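Local coordinates for protein pantothenate synthetase (Francisella tularensis subsp. tularensis, PDB 3N8H) that probably catalyses the ATP-dependent condensation of pantoate with beta-alanine to give pantothenate, by way of a pantoyl-adenylate intermediate, at residues A[7-10]-A[11-14]; A[216-219]-A[220-224]. All coordinates share one frame; numbering follows the deposited sequence. Where two conformers were deposited one is given.

Contact 1: A[7-10]-A[11-14]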
loop_
_atom_site.group_PDB
_atom_site.type_symbol
_atom_site.label_atom_id
_atom_site.label_comp_id
_atom_site.label_asym_id
_atom_site.label_seq_id
_atom_site.Cartn_x
_atom_site.Cartn_y
_atom_site.Cartn_z
ATOM N N ALA A 7 -9.276 -23.152 -2.562
ATOM C CA ALA A 7 -8.184 -22.618 -3.369
ATOM C C ALA A 7 -7.024 -22.326 -2.452
ATOM O O ALA A 7 -7.057 -21.361 -1.685
ATOM C CB ALA A 7 -8.616 -21.350 -4.128
ATOM N N ASP A 8 -6.002 -23.171 -2.522
ATOM C CA ASP A 8 -4.859 -23.067 -1.623
ATOM C C ASP A 8 -3.700 -22.303 -2.250
ATOM O O ASP A 8 -2.583 -22.349 -1.745
ATOM C CB ASP A 8 -4.403 -24.452 -1.153
ATOM C CG ASP A 8 -4.208 -25.426 -2.301
ATOM O OD1 ASP A 8 -3.387 -25.144 -3.199
ATOM O OD2 ASP A 8 -4.876 -26.479 -2.300
ATOM N N ASN A 9 -3.976 -21.606 -3.349
ATOM C CA ASN A 9 -2.991 -20.729 -3.991
ATOM C C ASN A 9 -3.605 -19.713 -4.964
ATOM O O ASN A 9 -4.782 -19.810 -5.322
ATOM C CB ASN A 9 -1.855 -21.528 -4.654
ATOM C CG ASN A 9 -2.343 -22.461 -5.767
ATOM O OD1 ASN A 9 -2.827 -22.015 -6.811
ATOM N ND2 ASN A 9 -2.185 -23.762 -5.555
ATOM N N ILE A 10 -2.799 -18.729 -5.363
ATOM C CA ILE A 10 -3.252 -17.623 -6.201
ATOM C C ILE A 10 -3.785 -18.067 -7.566
ATOM O O ILE A 10 -4.911 -17.716 -7.950
ATOM C CB ILE A 10 -2.119 -16.582 -6.419
ATOM C CG1 ILE A 10 -1.539 -16.135 -5.079
ATOM C CG2 ILE A 10 -2.634 -15.370 -7.182
ATOM C CD1 ILE A 10 -2.533 -15.412 -4.217
ATOM N N LYS A 11 -2.966 -18.827 -8.293
ATOM C CA LYS A 11 -3.353 -19.348 -9.601
ATOM C C LYS A 11 -4.724 -19.974 -9.480
ATOM O O LYS A 11 -5.655 -19.625 -10.205
ATOM C CB LYS A 11 -2.342 -20.394 -10.090
ATOM C CG LYS A 11 -1.202 -19.836 -10.940
ATOM C CD LYS A 11 -0.573 -18.598 -10.303
ATOM C CE LYS A 11 -0.662 -17.383 -11.230
ATOM N NZ LYS A 11 -0.244 -16.115 -10.565
ATOM N N GLN A 12 -4.847 -20.894 -8.534
ATOM C CA GLN A 12 -6.103 -21.578 -8.307
ATOM C C GLN A 12 -7.238 -20.613 -7.972
ATOM O O GLN A 12 -8.394 -20.827 -8.371
ATOM C CB GLN A 12 -5.931 -22.568 -7.171
ATOM C CG GLN A 12 -6.596 -23.884 -7.417
ATOM C CD GLN A 12 -6.788 -24.636 -6.135
ATOM O OE1 GLN A 12 -5.918 -24.618 -5.255
ATOM N NE2 GLN A 12 -7.938 -25.294 -6.003
ATOM N N PHE A 13 -6.917 -19.558 -7.219
ATOM C CA PHE A 13 -7.930 -18.584 -6.874
ATOM C C PHE A 13 -8.299 -17.654 -8.038
ATOM O O PHE A 13 -9.477 -17.323 -8.227
ATOM C CB PHE A 13 -7.553 -17.741 -5.663
ATOM C CG PHE A 13 -8.630 -16.780 -5.291
ATOM C CD1 PHE A 13 -9.762 -17.229 -4.628
ATOM C CD2 PHE A 13 -8.567 -15.454 -5.685
ATOM C CE1 PHE A 13 -10.787 -16.356 -4.318
ATOM C CE2 PHE A 13 -9.594 -14.584 -5.392
ATOM C CZ PHE A 13 -10.711 -15.037 -4.703
ATOM N N HIS A 14 -7.305 -17.222 -8.806
ATOM C CA HIS A 14 -7.589 -16.399 -9.981
ATOM C C HIS A 14 -8.528 -17.131 -10.909
ATOM O O HIS A 14 -9.462 -16.539 -11.451
ATOM C CB HIS A 14 -6.318 -16.028 -10.722
ATOM C CG HIS A 14 -5.507 -14.980 -10.031
ATOM N ND1 HIS A 14 -6.077 -13.872 -9.439
ATOM C CD2 HIS A 14 -4.172 -14.861 -9.848
ATOM C CE1 HIS A 14 -5.126 -13.120 -8.912
ATOM N NE2 HIS A 14 -3.961 -13.698 -9.146
#
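Ile10, the first residue of helix 10-18, meets His14 one turn on through both backbone and side chain. Ile10 O takes His14 N at 2.6 Å, in a bond running nearly along the C=O axis. With chi1 at -53°, CG1 stands beside the backbone N and CG2 opposite it, on the His14 side. The Ile10 side chain runs beside that of His14, pointing the same way, and its CG2 lies oblique to the imidazole ring; the very short approach modelled there is doubtful. Ile10 also rests on Phe93 of strand 91-93 and on Ile141 of helix 127-142, where Phe13 packs too.

Gln12 reaches back from the same turn to Ala7 and Asp8, and its amide oxygen accepts a hydrogen bond from the backbone just beyond strand 5-7. Asp8 N donates to Gln12 OE1 over 3.1 Å, approaching from well above the amide plane, 49° out of it. Beyond CG the glutamine chain is extended, which carries the amide past Asn9 and brings OE1 within 3.6 Å of Ala7 CA. The amide spans the chain from Ile6 to Asp8, with the bond from NE2 to Ile6 O the weaker of the two.

Between strand 5-7, an outermost strand of the parallel sheet of this Rossmann-like HUP fold, and helix 10-18, the chain turns abruptly, with Asn9 as the N-cap. Asn9 OD1 takes the N-H of Gln12 at 2.9 Å in a nearly straight bond, 164° at the hydrogen, while Asn9 O receives Phe13 N, also at 2.9 Å.

Ala7 works from the sheet side. Its methyl sits at the edge of the Phe13 ring, near the ring plane, and its CB is 4.1 Å from Phe13 CB.

Contact 2: A[216-219]-A[220-224]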
loop_
_atom_site.group_PDB
_atom_site.type_symbol
_atom_site.label_atom_id
_atom_site.label_comp_id
_atom_site.label_asym_id
_atom_site.label_seq_id
_atom_site.Cartn_x
_atom_site.Cartn_y
_atom_site.Cartn_z
ATOM N N ASN A 216 -14.983 5.131 37.326
ATOM C CA ASN A 216 -13.672 5.073 37.952
ATOM C C ASN A 216 -12.876 3.883 37.415
ATOM O O ASN A 216 -12.962 2.776 37.948
ATOM C CB ASN A 216 -13.798 4.998 39.470
ATOM C CG ASN A 216 -12.452 5.058 40.165
ATOM O OD1 ASN A 216 -11.410 4.959 39.532
ATOM N ND2 ASN A 216 -12.474 5.233 41.474
ATOM N N LEU A 217 -12.095 4.123 36.364
ATOM C CA LEU A 217 -11.354 3.044 35.718
ATOM C C LEU A 217 -10.228 2.494 36.592
ATOM O O LEU A 217 -9.842 1.340 36.468
ATOM C CB LEU A 217 -10.833 3.501 34.374
ATOM C CG LEU A 217 -11.926 4.058 33.450
ATOM C CD1 LEU A 217 -11.316 4.545 32.148
ATOM C CD2 LEU A 217 -13.013 3.014 33.187
ATOM N N GLU A 218 -9.740 3.318 37.507
ATOM C CA GLU A 218 -8.718 2.905 38.459
ATOM C C GLU A 218 -9.188 1.763 39.355
ATOM O O GLU A 218 -8.510 0.748 39.506
ATOM C CB GLU A 218 -8.330 4.107 39.320
ATOM C CG GLU A 218 -6.838 4.304 39.496
ATOM C CD GLU A 218 -6.349 3.819 40.844
ATOM O OE1 GLU A 218 -5.732 4.622 41.584
ATOM O OE2 GLU A 218 -6.600 2.637 41.168
ATOM N N GLU A 219 -10.340 1.941 39.984
ATOM C CA GLU A 219 -10.898 0.901 40.848
ATOM C C GLU A 219 -11.327 -0.305 40.008
ATOM O O GLU A 219 -11.258 -1.443 40.467
ATOM C CB GLU A 219 -12.099 1.428 41.629
ATOM C CG GLU A 219 -11.732 2.361 42.766
ATOM C CD GLU A 219 -12.958 2.884 43.497
ATOM O OE1 GLU A 219 -14.088 2.582 43.044
ATOM O OE2 GLU A 219 -12.791 3.596 44.518
ATOM N N LEU A 220 -11.755 -0.048 38.767
ATOM C CA LEU A 220 -12.209 -1.126 37.894
ATOM C C LEU A 220 -11.004 -1.967 37.480
ATOM O O LEU A 220 -11.094 -3.184 37.354
ATOM C CB LEU A 220 -12.953 -0.563 36.669
ATOM C CG LEU A 220 -13.382 -1.533 35.558
ATOM C CD1 LEU A 220 -14.115 -2.737 36.161
ATOM C CD2 LEU A 220 -14.274 -0.832 34.521
ATOM N N THR A 221 -9.877 -1.297 37.272
ATOM C CA THR A 221 -8.653 -1.977 36.891
ATOM C C THR A 221 -8.249 -2.905 38.048
ATOM O O THR A 221 -7.919 -4.068 37.841
ATOM C CB THR A 221 -7.526 -0.969 36.528
ATOM O OG1 THR A 221 -7.899 -0.245 35.345
ATOM C CG2 THR A 221 -6.222 -1.685 36.235
ATOM N N ASN A 222 -8.316 -2.392 39.266
ATOM C CA ASN A 222 -7.978 -3.195 40.449
ATOM C C ASN A 222 -8.876 -4.415 40.594
ATOM O O ASN A 222 -8.417 -5.472 40.998
ATOM C CB ASN A 222 -8.044 -2.347 41.714
ATOM C CG ASN A 222 -6.978 -1.263 41.750
ATOM O OD1 ASN A 222 -6.005 -1.304 40.993
ATOM N ND2 ASN A 222 -7.166 -0.277 42.625
ATOM N N LYS A 223 -10.162 -4.267 40.277
ATOM C CA LYS A 223 -11.086 -5.394 40.387
ATOM C C LYS A 223 -10.787 -6.461 39.348
ATOM O O LYS A 223 -10.796 -7.648 39.657
ATOM C CB LYS A 223 -12.547 -4.943 40.302
ATOM C CG LYS A 223 -13.022 -4.273 41.576
ATOM C CD LYS A 223 -13.873 -3.071 41.260
ATOM C CE LYS A 223 -15.321 -3.462 41.081
ATOM N NZ LYS A 223 -16.162 -2.745 42.080
ATOM N N ILE A 224 -10.516 -6.028 38.124
ATOM C CA ILE A 224 -10.135 -6.945 37.063
ATOM C C ILE A 224 -8.805 -7.662 37.362
ATOM O O ILE A 224 -8.697 -8.874 37.195
ATOM C CB ILE A 224 -10.100 -6.209 35.754
ATOM C CG1 ILE A 224 -11.537 -5.895 35.346
ATOM C CG2 ILE A 224 -9.351 -7.004 34.683
ATOM C CD1 ILE A 224 -11.632 -4.923 34.218
#
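Asn216 O receives Leu220 N at 3.2 Å, the first backbone rung of helix 217-225, for which Asn216 is the N-cap. Its side chain supplies the capping bond: OD1 accepts Glu219 N, also at 3.2 Å, from well above the amide plane rather than along a lone pair. The helix lies in the C-terminal part of the chain, beside the antiparallel sheet.

The backbone bonds continue in i to i+4 order, with Asn222 N bonding to Glu218 O and Lys223 N to Glu219 O. Leu217 O differs in having two donors, both from Thr221. Thr221 N lies 2.8 Å away and the hydroxyl OG1 2.7 Å, and the two reach this oxygen from opposite faces of its plane. A chi1 of -66° sets OG1 beside the threonine's own backbone N, turned back along the helix, and the hydroxyl donates to the preceding turn.

Among the side chains, polar contact is slight. Asn222 ND2 makes a weak bond to Glu218 OE2, at 3.3 Å; the carboxylate and amide planes stand 72° apart, and the bent Glu218 chain brings its carboxylate towards the amide.

Apolar contact within the helix is confined here to a loose meeting of Leu217 CD2 with Leu220 CD2 at 4.3 Å; both leucines and Thr221 also touch Ile234 of strand 230-237, while Leu220 and Ile224 face helix 196-210 through Ile208 and Leu209 respectively.

The Lys223 chain folds back over the preceding turn: its CD comes to 3.2 Å from Glu219 O, while its NZ stays 5.8 Å from Glu219 OE1.

Both contacts are helix starts with an asparagine N-cap whose side-chain oxygen takes the N-H three residues on, yet they lie on opposite sides of the chain's centre, about 49 Å apart between centres, and share no element. Contact 1 is partly buried and joins an outermost strand of the parallel sheet to the helix after it; there a glutamine amide reaches back to the loop and, weakly, to the strand, with aromatic packing beneath. Contact 2 is a surface contact within one helix beside the antiparallel sheet, where a threonine hydroxyl doubles a backbone bond and the polar side chains meet weakly. Both lie away from the AMP and proline sites.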